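Local coordinates for protein synthesis inhibitor I (Hordeum vulgare, PDB 4FBC), which belongs to the ribosome-inactivating proteins, a family of toxins widespread in plants, and holds adenosine monophosphate in a pocket of its single folded chain, at residues I32-R36 against A177-Q181; S24-Y28 against V187-L191. The protein carries 3 engineered substitutions. All coordinates share one frame. Residue numbers count along the deposited sequence, not the author numbering.

Contact 1 of 2, residues I32-R36 against A177-Q181; sequences IAGIR and ATRFQ. With AMP (adenosine monophosphate), chain E.
Residues 32-36 are helical, inside helix 25-39, and face the C-terminal end of helix 157-179, which stops when Phe180 turns extended (phi/psi -130/127) before the next helix. Ile32 and Thr178 set the register, their CA atoms 5.6 Å apart. A helix end leaves carbonyls without i+4 partners, and Arg36 supplies donors: with chi1 m and chi2 and chi3 t its chain reaches across, so that NE gives a hydrogen bond to Thr178 O (2.8 Å) and NH2 one to Ala177 O (2.9 Å). NH2 is also hydrogen-bonded to Ser184 OG, while NH1 donates to a water 2.8 Å away that donates to Gln181 OE1 at 3.0 Å. Thr178 OG1 is hydrogen-bonded to Val174 O, and the methyl CG2 meets Ile35 CG2 at 3.7 Å; Ile32 CD1 packs on Ala177 CB at 3.9 Å. The CA-to-CB bond of Arg179 points away from 32-36, and NH1 donates to AMP N3 (3.2 Å), with Glu176 as salt-bridge partner. Arg36 thus serves the last helical turn, which carries Arg179 of the AMP pocket.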
ATOM      1  N   ILE A  32      -9.904  -1.091  -4.217  1.00 14.01           N
ATOM      2  CA  ILE A  32      -9.166  -0.849  -2.967  1.00 14.92           C
ATOM      3  C   ILE A  32      -9.752  -1.621  -1.787  1.00 15.70           C
ATOM      4  O   ILE A  32      -9.017  -2.249  -1.018  1.00 16.25           O
ATOM      5  CB  ILE A  32      -9.082   0.656  -2.632  1.00 14.01           C
ATOM      6  CG1 ILE A  32      -8.258   1.404  -3.693  1.00 15.00           C
ATOM      7  CG2 ILE A  32      -8.505   0.885  -1.200  1.00 14.06           C
ATOM      8  CD1 ILE A  32      -6.807   0.864  -3.865  1.00 13.91           C
ATOM      9  N   ALA A  33     -11.074  -1.589  -1.630  1.00 13.17           N
ATOM     10  CA  ALA A  33     -11.698  -2.305  -0.523  1.00 15.26           C
ATOM     11  C   ALA A  33     -11.442  -3.814  -0.579  1.00 15.05           C
ATOM     12  O   ALA A  33     -11.319  -4.480   0.456  1.00 15.94           O
ATOM     13  CB  ALA A  33     -13.206  -2.011  -0.478  1.00 17.76           C
ATOM     14  N   GLY A  34     -11.352  -4.347  -1.788  1.00 14.18           N
ATOM     15  CA  GLY A  34     -11.171  -5.777  -1.979  1.00 15.39           C
ATOM     16  C   GLY A  34      -9.767  -6.190  -1.574  1.00 14.45           C
ATOM     17  O   GLY A  34      -9.580  -7.273  -1.012  1.00 16.00           O
ATOM     18  N   ILE A  35      -8.788  -5.333  -1.862  1.00 14.23           N
ATOM     19  CA  ILE A  35      -7.412  -5.551  -1.384  1.00 13.31           C
ATOM     20  C   ILE A  35      -7.377  -5.601   0.145  1.00 15.69           C
ATOM     21  O   ILE A  35      -6.809  -6.530   0.731  1.00 13.94           O
ATOM     22  CB  ILE A  35      -6.422  -4.486  -1.908  1.00 16.66           C
ATOM     23  CG1 ILE A  35      -6.344  -4.555  -3.438  1.00 14.90           C
ATOM     24  CG2 ILE A  35      -5.027  -4.705  -1.303  1.00 14.55           C
ATOM     25  CD1 ILE A  35      -5.534  -3.461  -4.094  1.00 17.07           C
ATOM     26  N   ARG A  36      -7.981  -4.610   0.802  1.00 13.28           N
ATOM     27  CA  ARG A  36      -8.004  -4.600   2.258  1.00 15.87           C
ATOM     28  C   ARG A  36      -8.648  -5.866   2.793  1.00 15.39           C
ATOM     29  O   ARG A  36      -8.157  -6.469   3.743  1.00 13.24           O
ATOM     30  CB  ARG A  36      -8.786  -3.395   2.773  1.00 13.78           C
ATOM     31  CG  ARG A  36      -8.177  -2.062   2.420  1.00 12.61           C
ATOM     32  CD  ARG A  36      -9.173  -0.953   2.768  1.00 12.97           C
ATOM     33  NE  ARG A  36      -8.627   0.352   2.439  1.00 11.62           N
ATOM     34  CZ  ARG A  36      -9.373   1.434   2.265  1.00 13.02           C
ATOM     35  NH1 ARG A  36     -10.702   1.349   2.387  1.00 12.62           N
ATOM     36  NH2 ARG A  36      -8.794   2.583   1.950  1.00 12.51           N
ATOM     37  N   ALA A 177      -3.248   4.148  -0.774  1.00 14.56           N
ATOM     38  CA  ALA A 177      -4.709   4.093  -0.895  1.00 15.30           C
ATOM     39  C   ALA A 177      -5.270   2.907  -0.111  1.00 13.67           C
ATOM     40  O   ALA A 177      -6.282   3.026   0.580  1.00 13.05           O
ATOM     41  CB  ALA A 177      -5.100   3.992  -2.352  1.00 14.61           C
ATOM     42  N   THR A 178      -4.618   1.756  -0.220  1.00 13.93           N
ATOM     43  CA  THR A 178      -5.032   0.578   0.551  1.00 13.15           C
ATOM     44  C   THR A 178      -4.908   0.844   2.056  1.00 13.72           C
ATOM     45  O   THR A 178      -5.822   0.547   2.839  1.00 11.92           O
ATOM     46  CB  THR A 178      -4.204  -0.657   0.131  1.00 13.93           C
ATOM     47  OG1 THR A 178      -4.476  -0.976  -1.244  1.00 16.17           O
ATOM     48  CG2 THR A 178      -4.536  -1.856   0.994  1.00 14.06           C
ATOM     49  N   ARG A 179      -3.783   1.427   2.469  1.00 13.40           N
ATOM     50  CA  ARG A 179      -3.549   1.692   3.884  1.00 12.55           C
ATOM     51  C   ARG A 179      -4.494   2.712   4.513  1.00 13.82           C
ATOM     52  O   ARG A 179      -4.829   2.597   5.690  1.00 12.64           O
ATOM     53  CB  ARG A 179      -2.118   2.172   4.093  1.00 14.55           C
ATOM     54  CG  ARG A 179      -1.078   1.071   3.944  1.00 16.26           C
ATOM     55  CD  ARG A 179       0.297   1.689   3.805  1.00 16.67           C
ATOM     56  NE  ARG A 179       1.354   0.673   3.750  1.00 16.43           N
ATOM     57  CZ  ARG A 179       2.507   0.836   3.110  1.00 20.71           C
ATOM     58  NH1 ARG A 179       2.751   1.969   2.468  1.00 17.16           N
ATOM     59  NH2 ARG A 179       3.422  -0.130   3.123  1.00 18.48           N
ATOM     60  N   PHE A 180      -4.904   3.714   3.741  1.00 11.72           N
ATOM     61  CA  PHE A 180      -5.630   4.861   4.292  1.00 12.86           C
ATOM     62  C   PHE A 180      -6.903   5.194   3.542  1.00 10.43           C
ATOM     63  O   PHE A 180      -6.873   5.385   2.326  1.00 12.88           O
ATOM     64  CB  PHE A 180      -4.740   6.111   4.280  1.00 13.81           C
ATOM     65  CG  PHE A 180      -3.513   5.974   5.110  1.00 13.72           C
ATOM     66  CD1 PHE A 180      -3.591   6.059   6.494  1.00 15.62           C
ATOM     67  CD2 PHE A 180      -2.285   5.735   4.512  1.00 18.18           C
ATOM     68  CE1 PHE A 180      -2.450   5.911   7.270  1.00 14.53           C
ATOM     69  CE2 PHE A 180      -1.149   5.589   5.280  1.00 15.32           C
ATOM     70  CZ  PHE A 180      -1.236   5.682   6.657  1.00 13.56           C
ATOM     71  N   GLN A 181      -8.009   5.279   4.276  1.00 11.53           N
ATOM     72  CA  GLN A 181      -9.295   5.691   3.691  1.00 12.34           C
ATOM     73  C   GLN A 181      -9.247   7.136   3.222  1.00 15.69           C
ATOM     74  O   GLN A 181      -9.982   7.534   2.312  1.00 13.91           O
ATOM     75  CB  GLN A 181     -10.431   5.522   4.708  1.00 12.23           C
ATOM     76  CG  GLN A 181     -10.579   4.101   5.254  1.00 11.52           C
ATOM     77  CD  GLN A 181     -11.939   3.870   5.877  1.00 13.72           C
ATOM     78  OE1 GLN A 181     -12.954   3.870   5.176  1.00 17.11           O
ATOM     79  NE2 GLN A 181     -11.975   3.686   7.194  1.00 12.82           N
TER
HETATM   80  P   AMP E 301      10.923   1.579   6.985  1.00 64.40           P
HETATM   81  O1P AMP E 301      11.918   2.162   6.002  1.00 54.92           O
HETATM   82  O2P AMP E 301      11.047   1.963   8.445  1.00 55.05           O
HETATM   83  O3P AMP E 301      10.913   0.069   6.861  1.00 44.30           O
HETATM   84  O5' AMP E 301       9.439   1.875   6.478  1.00 47.54           O
HETATM   85  C5' AMP E 301       8.682   2.956   7.005  1.00 42.52           C
HETATM   86  C4' AMP E 301       7.375   3.116   6.267  1.00 33.85           C
HETATM   87  O4' AMP E 301       7.637   3.545   4.905  1.00 37.03           O
HETATM   88  C3' AMP E 301       6.545   1.846   6.107  1.00 36.45           C
HETATM   89  O3' AMP E 301       5.764   1.544   7.255  1.00 36.58           O
HETATM   90  C2' AMP E 301       5.718   2.133   4.860  1.00 34.10           C
HETATM   91  O2' AMP E 301       4.600   2.960   5.182  1.00 29.63           O
HETATM   92  C1' AMP E 301       6.708   2.952   4.021  1.00 33.88           C
HETATM   93  N9  AMP E 301       7.453   2.121   3.044  1.00 30.22           N
HETATM   94  C8  AMP E 301       8.781   1.859   3.073  1.00 32.33           C
HETATM   95  N7  AMP E 301       9.165   1.078   2.028  1.00 31.81           N
HETATM   96  C5  AMP E 301       8.060   0.830   1.291  1.00 27.44           C
HETATM   97  C6  AMP E 301       7.746   0.081   0.044  1.00 27.68           C
HETATM   98  N6  AMP E 301       8.720  -0.583  -0.636  1.00 24.52           N
HETATM   99  N1  AMP E 301       6.455   0.086  -0.390  1.00 23.20           N
HETATM  100  C2  AMP E 301       5.480   0.736   0.283  1.00 21.64           C
HETATM  101  N3  AMP E 301       5.693   1.440   1.412  1.00 25.91           N
HETATM  102  C4  AMP E 301       6.940   1.529   1.955  1.00 30.31           C
HETATM  103  O   HOH W   1     -12.431   3.569   2.247  1.00 18.37           O

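Contact 2 of 2, residues S24-Y28 against V187-L191; sequences SSADY and VAGLL
Two helix ends meet here in the ribosome-inactivating fold: the N-terminus of helix 25-39, with Ser24 as N-cap (chi1 p, its OG accepting from Asp27 N at 3.1 Å), and the C-terminal part of helix 181-190. Ser25 and Ala188 come closest, CA to CA 5.1 Å. Val187, helical with chi1 t, directs CG1 toward the phenol of Tyr28, 3.4 Å from CZ; the branched side chain fills space beside the ring, whose OH is hydrogen-bonded to Met173 O of helix 157-179. Ala188 is small enough to let Ser25 OG come to 3.5 Å from its CB and still touch the ring, that CB lying 4.1 Å from Tyr28 CD2. At Leu191 the backbone extends (phi/psi -93/122), and its side chain (chi1 m, chi2 t) swings back so that CD1 lies 3.7 Å from Tyr28 CB. Serine suits position 25 because the hydroxyl of a short side chain can serve a carbonyl near the end of the neighbouring helix: with chi1 t, Ser25 OG donates to Ala188 O at 2.6 Å.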
ATOM      1  N   SER A  24     -14.520   3.403 -13.487  1.00 21.72           N
ATOM      2  CA  SER A  24     -15.182   4.425 -12.678  1.00 21.77           C
ATOM      3  C   SER A  24     -14.573   4.559 -11.293  1.00 19.97           C
ATOM      4  O   SER A  24     -13.868   3.659 -10.817  1.00 17.66           O
ATOM      5  CB  SER A  24     -16.670   4.113 -12.513  1.00 19.09           C
ATOM      6  OG  SER A  24     -16.849   2.962 -11.697  1.00 18.96           O
ATOM      7  N   SER A  25     -14.879   5.681 -10.648  1.00 18.22           N
ATOM      8  CA  SER A  25     -14.486   5.942  -9.267  1.00 17.73           C
ATOM      9  C   SER A  25     -15.044   4.872  -8.340  1.00 19.54           C
ATOM     10  O   SER A  25     -14.370   4.439  -7.402  1.00 20.61           O
ATOM     11  CB  SER A  25     -14.991   7.321  -8.832  1.00 22.83           C
ATOM     12  OG  SER A  25     -14.587   7.622  -7.513  1.00 27.15           O
ATOM     13  N   ALA A  26     -16.276   4.439  -8.597  1.00 16.96           N
ATOM     14  CA  ALA A  26     -16.882   3.394  -7.791  1.00 18.11           C
ATOM     15  C   ALA A  26     -16.096   2.091  -7.898  1.00 16.33           C
ATOM     16  O   ALA A  26     -15.907   1.393  -6.906  1.00 18.30           O
ATOM     17  CB  ALA A  26     -18.328   3.170  -8.205  1.00 22.05           C
ATOM     18  N   ASP A  27     -15.670   1.753  -9.112  1.00 17.95           N
ATOM     19  CA  ASP A  27     -14.891   0.541  -9.327  1.00 16.47           C
ATOM     20  C   ASP A  27     -13.512   0.636  -8.668  1.00 16.79           C
ATOM     21  O   ASP A  27     -12.974  -0.370  -8.195  1.00 17.10           O
ATOM     22  CB  ASP A  27     -14.742   0.240 -10.825  1.00 21.85           C
ATOM     23  CG  ASP A  27     -16.051  -0.199 -11.470  1.00 22.14           C
ATOM     24  OD1 ASP A  27     -17.061  -0.318 -10.749  1.00 20.25           O
ATOM     25  OD2 ASP A  27     -16.054  -0.429 -12.698  1.00 22.11           O
ATOM     26  N   TYR A  28     -12.949   1.837  -8.637  1.00 15.01           N
ATOM     27  CA  TYR A  28     -11.680   2.030  -7.932  1.00 16.88           C
ATOM     28  C   TYR A  28     -11.852   1.772  -6.436  1.00 16.75           C
ATOM     29  O   TYR A  28     -11.057   1.063  -5.822  1.00 13.66           O
ATOM     30  CB  TYR A  28     -11.115   3.430  -8.192  1.00 13.56           C
ATOM     31  CG  TYR A  28      -9.915   3.758  -7.326  1.00 15.53           C
ATOM     32  CD1 TYR A  28      -8.636   3.328  -7.675  1.00 16.36           C
ATOM     33  CD2 TYR A  28     -10.063   4.492  -6.162  1.00 14.91           C
ATOM     34  CE1 TYR A  28      -7.528   3.642  -6.882  1.00 14.47           C
ATOM     35  CE2 TYR A  28      -8.971   4.810  -5.368  1.00 15.63           C
ATOM     36  CZ  TYR A  28      -7.713   4.371  -5.728  1.00 16.63           C
ATOM     37  OH  TYR A  28      -6.641   4.696  -4.926  1.00 15.38           O
ATOM     38  N   VAL A 187      -8.093   9.885  -3.937  1.00 17.21           N
ATOM     39  CA  VAL A 187      -7.900   9.392  -5.291  1.00 17.32           C
ATOM     40  C   VAL A 187      -9.244   9.120  -5.985  1.00 18.43           C
ATOM     41  O   VAL A 187      -9.414   9.437  -7.161  1.00 19.14           O
ATOM     42  CB  VAL A 187      -7.024   8.130  -5.321  1.00 19.13           C
ATOM     43  CG1 VAL A 187      -6.970   7.555  -6.728  1.00 18.39           C
ATOM     44  CG2 VAL A 187      -5.614   8.456  -4.815  1.00 20.48           C
ATOM     45  N   ALA A 188     -10.197   8.545  -5.256  1.00 16.96           N
ATOM     46  CA  ALA A 188     -11.514   8.265  -5.830  1.00 16.45           C
ATOM     47  C   ALA A 188     -12.149   9.573  -6.280  1.00 19.14           C
ATOM     48  O   ALA A 188     -12.888   9.607  -7.266  1.00 20.08           O
ATOM     49  CB  ALA A 188     -12.413   7.567  -4.800  1.00 18.04           C
ATOM     50  N   GLY A 189     -11.846  10.647  -5.555  1.00 17.59           N
ATOM     51  CA  GLY A 189     -12.405  11.961  -5.839  1.00 23.31           C
ATOM     52  C   GLY A 189     -11.848  12.605  -7.090  1.00 23.86           C
ATOM     53  O   GLY A 189     -12.463  13.527  -7.640  1.00 26.75           O
ATOM     54  N   LEU A 190     -10.686  12.134  -7.536  1.00 22.49           N
ATOM     55  CA  LEU A 190     -10.050  12.644  -8.751  1.00 22.60           C
ATOM     56  C   LEU A 190     -10.504  11.899 -10.006  1.00 24.01           C
ATOM     57  O   LEU A 190     -10.255  12.354 -11.126  1.00 24.91           O
ATOM     58  CB  LEU A 190      -8.525  12.559  -8.636  1.00 22.46           C
ATOM     59  CG  LEU A 190      -7.872  13.347  -7.500  1.00 24.84           C
ATOM     60  CD1 LEU A 190      -6.361  13.071  -7.473  1.00 25.45           C
ATOM     61  CD2 LEU A 190      -8.148  14.843  -7.616  1.00 28.04           C
ATOM     62  N   LEU A 191     -11.158  10.753  -9.822  1.00 18.94           N
ATOM     63  CA  LEU A 191     -11.573   9.916 -10.948  1.00 18.29           C
ATOM     64  C   LEU A 191     -12.993  10.254 -11.375  1.00 21.71           C
ATOM     65  O   LEU A 191     -13.922  10.170 -10.570  1.00 23.14           O
ATOM     66  CB  LEU A 191     -11.478   8.435 -10.579  1.00 21.11           C
ATOM     67  CG  LEU A 191     -10.069   8.012 -10.155  1.00 18.97           C
ATOM     68  CD1 LEU A 191     -10.032   6.547  -9.808  1.00 20.29           C
ATOM     69  CD2 LEU A 191      -9.060   8.338 -11.250  1.00 20.91           C
TER

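Helix 25-39 takes part in both contacts, giving its first turn to contact 2 and a later one to contact 1; the partners come from the consecutive helices 157-179 and 181-190. The contact centres are 13 Å apart and join directly where Tyr28 OH packs 3.1 Å from Ala177 CB. Contact 1, with a residue of the nucleotide pocket, is centred about 8 Å from the chain centre, six of its seven touching residues buried; in contact 2, centred about 17 Å from it, three of five are buried and the rest partly exposed. Carbonyls near helix ends receive donors in both: two from one long arginine side chain inside, one from a short serine farther out.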